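Heat-inducible transcription repressor hrcA homolog (Thermotoga maritima, PDB 1STZ) probably acts as a DNA-binding negative regulator of class I heat-shock genes, preventing heat-shock induction of the grpE-dnaK-dnaJ and groELS operons. Local coordinates at residues Gly302-Phe307 against Tyr323-Leu328; Glu269-Arg274 against Arg316-Phe321; Ser291-Tyr294 against Ser299-Gly302; Val105-Ser110 against Gly124-Arg129; Asp115-Leu120 against Arg230-Gly235. All coordinates share one frame; numbering follows the deposited sequence.

Contact 1: residues Gly302-Phe307 against Tyr323-Leu328; sequences GSVYLF and YILNRL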
# COMPACT_ATOMS: atom_id res chain seq x y z
N GLY A 302 18.56 7.58 -16.65
CA GLY A 302 17.57 7.29 -17.68
C GLY A 302 16.40 8.27 -17.68
O GLY A 302 16.24 9.06 -16.75
N SER A 303 15.60 8.22 -18.72
CA SER A 303 14.37 8.97 -18.83
C SER A 303 13.13 8.12 -18.48
O SER A 303 13.12 6.89 -18.64
CB SER A 303 14.24 9.53 -20.24
OG SER A 303 15.33 10.42 -20.48
N VAL A 304 12.10 8.80 -17.98
CA VAL A 304 10.80 8.23 -17.68
C VAL A 304 9.73 8.97 -18.50
O VAL A 304 9.77 10.19 -18.60
CB VAL A 304 10.45 8.40 -16.20
CG1 VAL A 304 9.11 7.75 -15.87
CG2 VAL A 304 11.55 7.81 -15.33
N TYR A 305 8.79 8.21 -19.05
CA TYR A 305 7.70 8.74 -19.87
C TYR A 305 6.37 8.20 -19.37
O TYR A 305 6.24 7.01 -19.14
CB TYR A 305 7.87 8.33 -21.32
CG TYR A 305 9.18 8.76 -21.92
CD1 TYR A 305 10.31 7.98 -21.78
CD2 TYR A 305 9.29 9.95 -22.63
CE1 TYR A 305 11.52 8.37 -22.34
CE2 TYR A 305 10.49 10.35 -23.17
CZ TYR A 305 11.60 9.55 -23.03
OH TYR A 305 12.80 9.93 -23.59
N LEU A 306 5.40 9.10 -19.18
CA LEU A 306 4.01 8.76 -18.90
C LEU A 306 3.12 9.27 -20.05
O LEU A 306 3.01 10.47 -20.29
CB LEU A 306 3.58 9.49 -17.63
CG LEU A 306 2.39 9.04 -16.78
CD1 LEU A 306 1.57 10.22 -16.35
CD2 LEU A 306 1.53 7.95 -17.36
N PHE A 307 2.46 8.35 -20.73
CA PHE A 307 1.54 8.68 -21.80
C PHE A 307 0.13 8.43 -21.30
O PHE A 307 -0.17 7.38 -20.77
CB PHE A 307 1.79 7.80 -23.02
CG PHE A 307 3.11 8.03 -23.67
CD1 PHE A 307 4.20 7.24 -23.34
CD2 PHE A 307 3.25 8.99 -24.66
CE1 PHE A 307 5.44 7.44 -23.97
CE2 PHE A 307 4.46 9.19 -25.27
CZ PHE A 307 5.57 8.41 -24.92
N TYR A 323 6.73 12.89 -7.72
CA TYR A 323 7.07 12.11 -6.52
C TYR A 323 7.90 10.87 -6.86
O TYR A 323 8.94 10.65 -6.25
CB TYR A 323 5.81 11.69 -5.76
CG TYR A 323 6.06 11.12 -4.38
CD1 TYR A 323 6.08 11.94 -3.25
CD2 TYR A 323 6.24 9.75 -4.19
CE1 TYR A 323 6.29 11.42 -1.99
CE2 TYR A 323 6.44 9.23 -2.93
CZ TYR A 323 6.48 10.05 -1.84
OH TYR A 323 6.67 9.52 -0.60
N ILE A 324 7.46 10.09 -7.84
CA ILE A 324 8.12 8.82 -8.18
C ILE A 324 9.50 9.06 -8.76
O ILE A 324 10.45 8.34 -8.42
CB ILE A 324 7.25 7.95 -9.15
CG1 ILE A 324 6.24 7.12 -8.37
CG2 ILE A 324 8.09 6.89 -9.86
CD1 ILE A 324 5.11 7.82 -7.96
N LEU A 325 9.62 10.03 -9.66
CA LEU A 325 10.91 10.39 -10.21
C LEU A 325 11.87 10.77 -9.12
O LEU A 325 13.00 10.34 -9.15
CB LEU A 325 10.82 11.55 -11.19
CG LEU A 325 10.96 11.33 -12.70
CD1 LEU A 325 11.31 12.64 -13.30
CD2 LEU A 325 11.98 10.30 -13.07
N ASN A 326 11.45 11.62 -8.18
CA ASN A 326 12.30 11.98 -7.04
C ASN A 326 12.69 10.76 -6.19
O ASN A 326 13.79 10.71 -5.65
CB ASN A 326 11.61 13.00 -6.13
CG ASN A 326 11.55 14.40 -6.74
OD1 ASN A 326 12.22 14.70 -7.73
ND2 ASN A 326 10.74 15.26 -6.14
N ARG A 327 11.80 9.78 -6.09
CA ARG A 327 12.09 8.53 -5.36
C ARG A 327 13.12 7.69 -6.08
O ARG A 327 13.93 7.05 -5.45
CB ARG A 327 10.84 7.66 -5.22
CG ARG A 327 10.06 7.88 -3.97
CD ARG A 327 10.01 9.27 -3.52
NE ARG A 327 10.57 9.46 -2.20
CZ ARG A 327 11.23 10.55 -1.80
NH1 ARG A 327 11.43 11.58 -2.63
NH2 ARG A 327 11.67 10.63 -0.52
N LEU A 328 13.06 7.68 -7.41
CA LEU A 328 13.99 6.89 -8.18
C LEU A 328 15.36 7.50 -8.07
O LEU A 328 16.33 6.79 -7.88
CB LEU A 328 13.56 6.81 -9.66
CG LEU A 328 12.40 5.87 -9.96
CD1 LEU A 328 12.05 5.95 -11.42
CD2 LEU A 328 12.76 4.45 -9.58
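Val-304 on strand 299-309 and Leu-325 on helix 314-334 carry this contact, and it is wholly apolar. The methyl CG2 of Val-304 meets CD2 of Leu-325 at 3.4 Å, tighter than an ordinary methyl-methyl contact. The same CD2 lies 4.0 Å from Val-304 CB, so one branch of the leucine covers both the branch point and one arm of the valine. The two side chains run past each other in opposite directions rather than meeting head on. In Val-304 the torsion (chi1 -177°) sets CG1 anti to the backbone N and leaves CG2, beside that N, as the arm that touches the helix. One turn further along, Leu-328 adds a looser touch, its CD1 lying 4.4 Å from Val-304 CG2. Leu-325 and Leu-328 thus both converge on the one methyl of Val-304.

The polar side-chain interactions of the two segments lie away from the Val-304 to Leu-325 contact. On the outer side of the helix, Arg-327 lays CD over one face of the Tyr-323 ring, 3.6 Å above its plane, and forms a salt bridge with Glu-330. On the strand, Tyr-305 OH is hydrogen-bonded to Leu-263 O.

Strand 299-309 runs between strands 134-138 and 287-296, which engage its backbone through partners such as Leu-136 and Gly-292. Helix 314-334 lies across the sheet face that carries Val-304. Beside it, helix 116-131 packs Ala-123 against Ile-324 and Leu-328, while Val-105 of helix 103-106 touches Ile-324 and Tyr-323.

Contact 2: residues Glu269-Arg274 against Arg316-Phe321; sequences EGITVR and RNHRVF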
# COMPACT_ATOMS: atom_id res chain seq x y z
N GLU A 269 14.26 20.11 -19.96
CA GLU A 269 14.98 20.41 -18.72
C GLU A 269 14.02 20.29 -17.53
O GLU A 269 13.12 21.12 -17.37
CB GLU A 269 15.55 21.82 -18.73
CG GLU A 269 16.34 22.21 -19.98
CD GLU A 269 16.19 23.69 -20.32
OE1 GLU A 269 15.03 24.19 -20.34
OE2 GLU A 269 17.23 24.36 -20.57
N GLY A 270 14.23 19.29 -16.70
CA GLY A 270 13.32 18.98 -15.62
C GLY A 270 12.06 18.32 -16.12
O GLY A 270 11.99 17.84 -17.26
N ILE A 271 11.05 18.29 -15.28
CA ILE A 271 9.80 17.65 -15.62
C ILE A 271 8.95 18.57 -16.51
O ILE A 271 8.76 19.73 -16.18
CB ILE A 271 9.05 17.26 -14.33
CG1 ILE A 271 9.89 16.24 -13.55
CG2 ILE A 271 7.66 16.73 -14.66
CD1 ILE A 271 9.36 15.92 -12.18
N THR A 272 8.48 18.05 -17.64
CA THR A 272 7.57 18.78 -18.54
C THR A 272 6.43 17.90 -19.00
O THR A 272 6.47 16.66 -18.88
CB THR A 272 8.31 19.31 -19.81
OG1 THR A 272 8.89 18.21 -20.52
CG2 THR A 272 9.51 20.23 -19.49
N VAL A 273 5.41 18.54 -19.55
CA VAL A 273 4.37 17.84 -20.29
C VAL A 273 4.31 18.36 -21.72
O VAL A 273 4.54 19.53 -21.96
CB VAL A 273 2.98 17.96 -19.58
CG1 VAL A 273 2.38 19.37 -19.74
CG2 VAL A 273 2.04 16.92 -20.11
N ARG A 274 4.08 17.47 -22.66
CA ARG A 274 3.81 17.83 -24.05
C ARG A 274 2.39 17.34 -24.35
O ARG A 274 2.11 16.16 -24.22
CB ARG A 274 4.82 17.20 -25.00
CG ARG A 274 6.19 17.88 -24.88
CD ARG A 274 7.22 17.33 -25.83
NE ARG A 274 8.47 18.06 -25.79
CZ ARG A 274 8.69 19.23 -26.39
NH1 ARG A 274 7.76 19.85 -27.12
NH2 ARG A 274 9.89 19.78 -26.25
N ARG A 316 -3.07 15.70 -10.86
CA ARG A 316 -2.79 14.38 -10.28
C ARG A 316 -1.56 13.77 -10.96
O ARG A 316 -0.65 13.31 -10.28
CB ARG A 316 -4.02 13.47 -10.37
CG ARG A 316 -3.82 12.04 -9.88
CD ARG A 316 -4.77 11.02 -10.52
NE ARG A 316 -4.67 10.99 -11.99
CZ ARG A 316 -5.52 10.38 -12.81
NH1 ARG A 316 -6.57 9.72 -12.35
NH2 ARG A 316 -5.34 10.44 -14.13
N ASN A 317 -1.52 13.82 -12.29
CA ASN A 317 -0.45 13.17 -13.04
C ASN A 317 0.92 13.80 -12.77
O ASN A 317 1.93 13.10 -12.67
CB ASN A 317 -0.72 13.19 -14.55
CG ASN A 317 -1.92 12.37 -14.95
OD1 ASN A 317 -2.52 11.67 -14.14
ND2 ASN A 317 -2.30 12.48 -16.21
N HIS A 318 0.94 15.13 -12.68
CA HIS A 318 2.16 15.88 -12.37
C HIS A 318 2.66 15.51 -10.99
O HIS A 318 3.84 15.24 -10.80
CB HIS A 318 1.93 17.40 -12.41
CG HIS A 318 3.17 18.17 -12.09
ND1 HIS A 318 3.40 18.74 -10.86
CD2 HIS A 318 4.27 18.44 -12.84
CE1 HIS A 318 4.59 19.31 -10.85
NE2 HIS A 318 5.14 19.15 -12.04
N ARG A 319 1.76 15.50 -10.03
CA ARG A 319 2.11 15.21 -8.65
C ARG A 319 2.70 13.81 -8.49
O ARG A 319 3.71 13.63 -7.82
CB ARG A 319 0.88 15.36 -7.79
CG ARG A 319 1.03 15.02 -6.33
CD ARG A 319 -0.26 14.50 -5.73
NE ARG A 319 -1.36 15.34 -6.15
CZ ARG A 319 -2.59 14.96 -6.45
NH1 ARG A 319 -2.99 13.70 -6.36
NH2 ARG A 319 -3.46 15.87 -6.84
N VAL A 320 2.04 12.82 -9.08
CA VAL A 320 2.44 11.44 -8.97
C VAL A 320 3.77 11.21 -9.69
O VAL A 320 4.62 10.50 -9.17
CB VAL A 320 1.36 10.49 -9.53
CG1 VAL A 320 1.87 9.08 -9.60
CG2 VAL A 320 0.15 10.52 -8.66
N PHE A 321 3.96 11.86 -10.83
CA PHE A 321 5.13 11.65 -11.69
C PHE A 321 6.32 12.23 -11.01
O PHE A 321 7.32 11.56 -10.85
CB PHE A 321 4.90 12.31 -13.03
CG PHE A 321 5.95 12.03 -14.08
CD1 PHE A 321 5.80 10.96 -14.94
CD2 PHE A 321 7.01 12.90 -14.28
CE1 PHE A 321 6.71 10.72 -15.95
CE2 PHE A 321 7.94 12.67 -15.30
CZ PHE A 321 7.80 11.58 -16.12
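Ile-271 points a single methyl, CG2, at two rings of helix 314-334, those of Phe-321 and His-318. Its chi1 of -63° turns CG2 anti to the backbone N and toward the helix, while CG1 sits beside that N and leads to Leu-325. CG2 comes 3.9 Å from Phe-321 CD2 and 4.1 Å from CE2, so it rests against one side of the phenyl group at an oblique angle. Phe-321 holds CG anti to its own N (chi1 -172°), which carries the ring out from the helix, past the isoleucine and in the opposite direction. His-318, one helical turn earlier, has the same anti arrangement; although its beta carbon does not aim at Ile-271, the extended torsion brings the imidazole close, with CD2 4.2 Å from Ile-271 CG2.

A separate polar arrangement lies further round the helix. Arg-316 folds back and grips Asn-317 OD1 side-on through NE and NH2, each at 3.1 Å, with the oxygen close to the guanidinium plane. The NH2 bond uses a lone pair in the carbonyl plane, whereas NE is tilted from that plane. The amide's ND2 goes to Thr-312 OG1, so both ends of the side chain are engaged and its rotation is fixed. Arg-319 reaches Asp-102 and also Glu-180 of the second subunit.

Between the loop leading into strand 272-275 and the helix the contact is apolar: a methyl against two rings, one buried and one partly exposed. The imidazole takes part through carbon, CD2, so this contact probably depends little on the protonation state of His-318.

Contact 3: residues Ser291-Tyr294 against Ser299-Gly302; sequences SGKY and SPIG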
# COMPACT_ATOMS: atom_id res chain seq x y z
N SER A 291 7.45 13.76 -19.13
CA SER A 291 8.76 13.20 -19.21
C SER A 291 9.70 13.88 -18.24
O SER A 291 9.47 15.02 -17.80
CB SER A 291 9.28 13.28 -20.65
OG SER A 291 9.49 14.62 -21.05
N GLY A 292 10.76 13.16 -17.90
CA GLY A 292 11.77 13.63 -16.96
C GLY A 292 12.85 12.56 -16.82
O GLY A 292 12.72 11.47 -17.35
N LYS A 293 13.91 12.87 -16.10
CA LYS A 293 14.98 11.91 -15.87
C LYS A 293 15.12 11.61 -14.40
O LYS A 293 14.80 12.44 -13.56
CB LYS A 293 16.30 12.46 -16.40
CG LYS A 293 16.27 12.86 -17.85
CD LYS A 293 17.68 13.09 -18.37
CE LYS A 293 17.70 13.67 -19.76
NZ LYS A 293 17.47 15.12 -19.73
N TYR A 294 15.61 10.41 -14.09
CA TYR A 294 16.07 10.06 -12.76
C TYR A 294 17.60 10.03 -12.78
O TYR A 294 18.20 9.75 -13.82
CB TYR A 294 15.44 8.74 -12.26
CG TYR A 294 15.84 7.47 -12.97
CD1 TYR A 294 16.73 6.57 -12.39
CD2 TYR A 294 15.27 7.13 -14.18
CE1 TYR A 294 17.09 5.40 -13.05
CE2 TYR A 294 15.63 5.96 -14.85
CZ TYR A 294 16.52 5.10 -14.28
OH TYR A 294 16.86 3.93 -14.96
N SER A 299 24.32 12.96 -12.33
CA SER A 299 24.34 12.17 -13.58
C SER A 299 22.99 11.55 -13.93
O SER A 299 22.48 10.75 -13.16
CB SER A 299 25.39 11.06 -13.47
OG SER A 299 26.68 11.61 -13.59
N PRO A 300 22.40 11.87 -15.08
CA PRO A 300 21.15 11.22 -15.48
C PRO A 300 21.39 9.74 -15.79
O PRO A 300 22.31 9.42 -16.52
CB PRO A 300 20.72 11.96 -16.76
CG PRO A 300 21.75 12.96 -17.05
CD PRO A 300 22.87 12.83 -16.09
N ILE A 301 20.59 8.86 -15.21
CA ILE A 301 20.69 7.43 -15.48
C ILE A 301 19.75 6.99 -16.62
O ILE A 301 20.12 6.14 -17.43
CB ILE A 301 20.39 6.64 -14.23
CG1 ILE A 301 21.36 7.00 -13.10
CG2 ILE A 301 20.47 5.14 -14.51
CD1 ILE A 301 22.84 6.99 -13.52
N GLY A 302 18.56 7.58 -16.65
CA GLY A 302 17.57 7.29 -17.68
C GLY A 302 16.40 8.27 -17.68
O GLY A 302 16.24 9.06 -16.75
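The ring of Tyr-294 has the backbone of Gly-302 over one face, the amide N standing 3.8 Å above the plane and offset toward the rim. Ile-301 approaches the same ring obliquely, its CG2 3.7 Å from CE1, the isoleucine running roughly perpendicular to the tyrosine. Phe-332 of helix 314-334 also meets the ring, with planes inclined at about 55°. Tyr-294 puts CG between its backbone N and carbonyl carbon (chi1 67°), the crowded position, and this swings the ring over the neighbouring strand. Gly-302 suits that placement, since a beta carbon there would come tight against CE2.

Two backbone hydrogen bonds join the strands. Tyr-294 N donates to Gly-302 O at 3.0 Å, and Ile-301 N donates to Tyr-294 O at 2.9 Å with a fairly straight N-H...O angle of 162°. Ile-301 and Gly-302 thus both stand opposite Tyr-294, a classic beta bulge in the hairpin of strands 287-296 and 299-309. Gly-302 O also receives a CA-H...O contact from Lys-293 at 3.2 Å. Lys-293 runs alongside Pro-300, CD against CB at 3.6 Å.

The Tyr-294 hydroxyl is bonded to Glu-138 O. With an alanine here, that carbonyl would probably be left without its hydroxyl mate and a gap would open above Gly-302 and beside Ile-301. Main-chain bonds thus lock the bulge, while the tyrosine is apolar along its ring and polar at its tip, joining the hairpin both to the helix and to the end of strand 134-138.

Contact 4: residues Val105-Ser110 against Gly124-Arg129; sequences VETFKS and GNLLAR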
# COMPACT_ATOMS: atom_id res chain seq x y z
N VAL A 105 0.45 7.72 -3.39
CA VAL A 105 1.79 7.74 -3.96
C VAL A 105 2.87 7.63 -2.87
O VAL A 105 3.93 7.08 -3.11
CB VAL A 105 2.02 8.96 -4.88
CG1 VAL A 105 2.34 10.23 -4.10
CG2 VAL A 105 3.11 8.64 -5.86
N GLU A 106 2.57 8.11 -1.66
CA GLU A 106 3.51 8.02 -0.55
C GLU A 106 3.73 6.58 -0.06
O GLU A 106 4.68 6.35 0.70
CB GLU A 106 3.07 8.88 0.63
CG GLU A 106 3.17 10.38 0.38
CD GLU A 106 2.68 11.18 1.58
OE1 GLU A 106 2.14 12.31 1.39
OE2 GLU A 106 2.81 10.67 2.74
N THR A 107 2.89 5.63 -0.49
CA THR A 107 3.14 4.22 -0.21
C THR A 107 4.31 3.65 -0.99
O THR A 107 4.74 2.52 -0.73
CB THR A 107 1.91 3.33 -0.46
OG1 THR A 107 1.63 3.24 -1.87
CG2 THR A 107 0.66 3.89 0.22
N PHE A 108 4.82 4.39 -1.97
CA PHE A 108 5.96 3.90 -2.71
C PHE A 108 7.14 3.75 -1.77
O PHE A 108 7.49 4.65 -1.01
CB PHE A 108 6.36 4.81 -3.86
CG PHE A 108 7.49 4.26 -4.68
CD1 PHE A 108 7.28 3.19 -5.53
CD2 PHE A 108 8.77 4.76 -4.56
CE1 PHE A 108 8.33 2.65 -6.27
CE2 PHE A 108 9.84 4.22 -5.32
CZ PHE A 108 9.60 3.17 -6.17
N LYS A 109 7.74 2.58 -1.80
CA LYS A 109 8.98 2.35 -1.09
C LYS A 109 9.88 1.48 -1.94
O LYS A 109 9.43 0.52 -2.56
CB LYS A 109 8.75 1.69 0.26
CG LYS A 109 7.81 0.52 0.24
CD LYS A 109 7.91 -0.25 1.57
CE LYS A 109 6.55 -0.60 2.15
NZ LYS A 109 6.66 -1.57 3.29
N SER A 110 11.13 1.89 -1.97
CA SER A 110 12.22 1.03 -2.41
C SER A 110 12.65 0.24 -1.19
O SER A 110 13.40 -0.71 -1.31
CB SER A 110 13.38 1.85 -2.95
OG SER A 110 13.24 3.21 -2.59
N GLY A 124 7.25 1.96 -12.02
CA GLY A 124 6.50 2.05 -13.27
C GLY A 124 5.06 1.63 -13.07
O GLY A 124 4.11 2.28 -13.55
N ASN A 125 4.89 0.57 -12.29
CA ASN A 125 3.59 0.04 -12.02
C ASN A 125 2.72 0.92 -11.11
O ASN A 125 1.51 1.03 -11.35
CB ASN A 125 3.69 -1.39 -11.54
CG ASN A 125 3.98 -2.36 -12.70
OD1 ASN A 125 3.10 -2.66 -13.51
ND2 ASN A 125 5.24 -2.79 -12.83
N LEU A 126 3.32 1.56 -10.11
CA LEU A 126 2.56 2.46 -9.25
C LEU A 126 2.16 3.73 -10.03
O LEU A 126 1.03 4.21 -9.92
CB LEU A 126 3.35 2.84 -8.00
CG LEU A 126 2.57 3.72 -7.01
CD1 LEU A 126 1.37 3.00 -6.43
CD2 LEU A 126 3.46 4.19 -5.87
N LEU A 127 3.10 4.25 -10.81
CA LEU A 127 2.88 5.41 -11.64
C LEU A 127 1.74 5.15 -12.66
O LEU A 127 0.86 5.98 -12.80
CB LEU A 127 4.17 5.77 -12.38
CG LEU A 127 4.55 7.21 -12.75
CD1 LEU A 127 5.48 7.27 -13.96
CD2 LEU A 127 3.43 8.15 -12.93
N ALA A 128 1.81 4.03 -13.37
CA ALA A 128 0.78 3.64 -14.34
C ALA A 128 -0.58 3.48 -13.68
O ALA A 128 -1.60 3.97 -14.19
CB ALA A 128 1.15 2.32 -15.02
N ARG A 129 -0.61 2.79 -12.55
CA ARG A 129 -1.86 2.56 -11.84
C ARG A 129 -2.55 3.84 -11.36
O ARG A 129 -3.75 4.00 -11.55
CB ARG A 129 -1.63 1.65 -10.65
CG ARG A 129 -2.89 1.32 -9.91
CD ARG A 129 -2.78 0.07 -9.08
NE ARG A 129 -1.62 0.10 -8.20
CZ ARG A 129 -1.46 -0.69 -7.13
NH1 ARG A 129 -2.40 -1.58 -6.80
NH2 ARG A 129 -0.35 -0.59 -6.39
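Phe-108 and Leu-126 both hold CG anti to the backbone N (chi1 -177° in each), and this extends the two side chains into a common space, where they cross obliquely. In Leu-126 a chi2 of 64° then directs CD2 to the other segment. That methyl makes every side-chain contact of the pair: it lies 3.6 Å from Phe-108 CB and 4.0 Å from CD1, so it tucks against the root of the phenylalanine and an adjoining ring carbon, neither squarely on a face nor at an edge.

Further groups border this methyl. Val-105 O lies 4.0 Å from Leu-126 CD2, and it also accepts from Phe-108 N at 3.1 Å, a bond that draws the chain into a turn after helix 103-106 and leaves it curved around the leucine. Val-105 CG2 is a looser neighbour, 4.5 Å from Leu-126 CD2. Thr-107 OG1, hydrogen-bonded to Ala-104 O, is 4.5 Å from Leu-126 CD2 without bonding across.

The contact joins the end of helix 103-106 and the loop after it to helix 116-131, on a side away from the sheet. Leu-127, next along that helix, turns instead to Val-304 and Leu-306 of strand 299-309. Helix 314-334 flanks the loop, with Arg-327 against Phe-108. The second subunit closes over the site, its Leu-182 packing on Thr-107, Leu-126 and Arg-129, and its Gln-190 bonding to Lys-109 NZ.

Contact 5: residues Asp115-Leu120 against Arg230-Gly235; sequences DPEKVL and RYLDAG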
# COMPACT_ATOMS: atom_id res chain seq x y z
N ASP A 115 17.71 -4.66 -5.66
CA ASP A 115 17.73 -4.99 -7.09
C ASP A 115 17.15 -3.78 -7.83
O ASP A 115 15.98 -3.47 -7.68
CB ASP A 115 16.89 -6.25 -7.36
CG ASP A 115 16.91 -6.72 -8.84
OD1 ASP A 115 17.35 -5.98 -9.76
OD2 ASP A 115 16.48 -7.84 -9.18
N PRO A 116 17.96 -3.08 -8.60
CA PRO A 116 17.46 -1.90 -9.30
C PRO A 116 16.30 -2.22 -10.26
O PRO A 116 15.44 -1.38 -10.43
CB PRO A 116 18.69 -1.36 -10.04
CG PRO A 116 19.64 -2.51 -10.13
CD PRO A 116 19.39 -3.32 -8.88
N GLU A 117 16.26 -3.43 -10.82
CA GLU A 117 15.21 -3.83 -11.74
C GLU A 117 13.85 -3.88 -11.05
O GLU A 117 12.86 -3.39 -11.59
CB GLU A 117 15.56 -5.17 -12.40
CG GLU A 117 14.49 -5.75 -13.33
CD GLU A 117 14.18 -4.87 -14.54
OE1 GLU A 117 13.06 -5.00 -15.07
OE2 GLU A 117 15.05 -4.06 -14.96
N LYS A 118 13.83 -4.45 -9.85
CA LYS A 118 12.61 -4.51 -9.05
C LYS A 118 12.14 -3.10 -8.60
O LYS A 118 10.94 -2.83 -8.50
CB LYS A 118 12.82 -5.44 -7.85
CG LYS A 118 11.62 -5.59 -6.93
CD LYS A 118 10.43 -6.26 -7.63
CE LYS A 118 9.29 -6.53 -6.64
NZ LYS A 118 8.49 -7.73 -7.04
N VAL A 119 13.09 -2.20 -8.35
CA VAL A 119 12.74 -0.84 -7.96
C VAL A 119 12.09 -0.12 -9.15
O VAL A 119 11.09 0.56 -8.96
CB VAL A 119 13.94 -0.02 -7.45
CG1 VAL A 119 13.53 1.41 -7.23
CG2 VAL A 119 14.47 -0.59 -6.14
N LEU A 120 12.64 -0.28 -10.34
CA LEU A 120 12.05 0.30 -11.56
C LEU A 120 10.67 -0.32 -11.83
O LEU A 120 9.75 0.37 -12.27
CB LEU A 120 12.96 0.09 -12.77
CG LEU A 120 14.34 0.75 -12.72
CD1 LEU A 120 15.13 0.44 -14.00
CD2 LEU A 120 14.25 2.25 -12.47
N ARG A 230 15.21 -2.24 -23.55
CA ARG A 230 15.87 -1.04 -23.06
C ARG A 230 14.91 -0.25 -22.15
O ARG A 230 15.35 0.45 -21.26
CB ARG A 230 16.38 -0.15 -24.21
CG ARG A 230 17.88 0.13 -24.12
CD ARG A 230 18.23 1.56 -24.37
NE ARG A 230 19.20 2.19 -23.47
CZ ARG A 230 19.06 2.33 -22.16
NH1 ARG A 230 18.02 1.84 -21.51
NH2 ARG A 230 20.02 2.96 -21.50
N TYR A 231 13.62 -0.39 -22.39
CA TYR A 231 12.59 0.25 -21.58
C TYR A 231 11.73 -0.79 -20.91
O TYR A 231 11.36 -1.76 -21.54
CB TYR A 231 11.69 1.14 -22.45
CG TYR A 231 12.42 2.31 -23.03
CD1 TYR A 231 13.12 2.20 -24.22
CD2 TYR A 231 12.40 3.54 -22.39
CE1 TYR A 231 13.80 3.27 -24.76
CE2 TYR A 231 13.10 4.64 -22.93
CZ TYR A 231 13.79 4.49 -24.11
OH TYR A 231 14.48 5.55 -24.66
N LEU A 232 11.44 -0.57 -19.63
CA LEU A 232 10.39 -1.29 -18.90
C LEU A 232 9.07 -0.57 -19.13
O LEU A 232 8.97 0.63 -18.86
CB LEU A 232 10.69 -1.26 -17.40
CG LEU A 232 9.58 -1.82 -16.48
CD1 LEU A 232 10.19 -2.53 -15.29
CD2 LEU A 232 8.60 -0.73 -15.99
N ASP A 233 8.05 -1.28 -19.58
CA ASP A 233 6.73 -0.68 -19.80
C ASP A 233 5.69 -1.21 -18.81
O ASP A 233 5.81 -2.32 -18.31
CB ASP A 233 6.26 -0.90 -21.25
CG ASP A 233 6.10 -2.35 -21.60
OD1 ASP A 233 7.13 -3.04 -21.74
OD2 ASP A 233 4.98 -2.89 -21.75
N ALA A 234 4.68 -0.42 -18.54
CA ALA A 234 3.57 -0.85 -17.68
C ALA A 234 2.32 -0.03 -17.97
O ALA A 234 2.43 1.10 -18.41
CB ALA A 234 3.97 -0.69 -16.22
N GLY A 235 1.15 -0.58 -17.70
CA GLY A 235 -0.10 0.14 -17.88
C GLY A 235 -0.71 0.17 -19.29
O GLY A 235 -1.59 1.00 -19.58
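Glu-117, whose carboxylate reaches Leu-232, donates its backbone N to Asp-115 OD1 at 3.0 Å with an N-H...O angle of 144°. The donor comes from above the carboxylate plane, 45° out of it. Asp-115 is the N-cap of helix 116-131, and its negative charge at the amino end probably interacts favourably with the helix dipole.

Leu-232 is the strand's contribution. It holds CG anti to the backbone N (chi1 173°), which sends both methyls to the helix. CD1 lies 3.8 Å from Glu-117 OE1 and 4.1 Å from the carbonyl carbon of Leu-120, while CD2 comes 4.0 Å from Leu-120 O. The leucine therefore rests largely on helix backbone and on the glutamate's tip, its side chain crossing that of Glu-117 at a slant. Glu-117 can lie there because its chain bends at chi2 (62°), bringing the carboxylate back to the strand. OE1 keeps its charge partner meanwhile, a salt bridge to Arg-139 NH2, and Arg-139 also packs on Leu-232.

Strand 231-234 is an outer strand of the five-stranded sheet within this chain, paired with strand 134-138 through Leu-232 to Ile-137 and Ala-234 to Val-135. Helix 116-131 packs on it through Phe-121 as well, which touches Leu-232, and through Asn-125 against Ala-234. Val-119 and Leu-120 also pack on helix 314-334, against Leu-328 and, for Leu-120, Phe-332.

In the fold
Contacts 1, 4 and 5 are buried, while 2 and 3 reach toward the surface at the loop before strand 272-275 and at the hairpin end. Contacts 1 and 2 use successive parts of helix 314-334; Phe-321 reaches Val-304 and Leu-306, and Leu-325 reaches Ile-271. Contacts 4 and 5 share helix 116-131. Contact 3, which shares Gly-302 with contact 1, is the one built on cross-strand hydrogen bonds, whereas contacts 1 and 2 are apolar and contact 5 sets a leucine against backbone and a carboxylate. Contact 4 lies on the outer side of helix 116-131, where the second subunit packs. Helices on an antiparallel sheet of order 2-1-5-4-3 are consistent with a GAF-like domain.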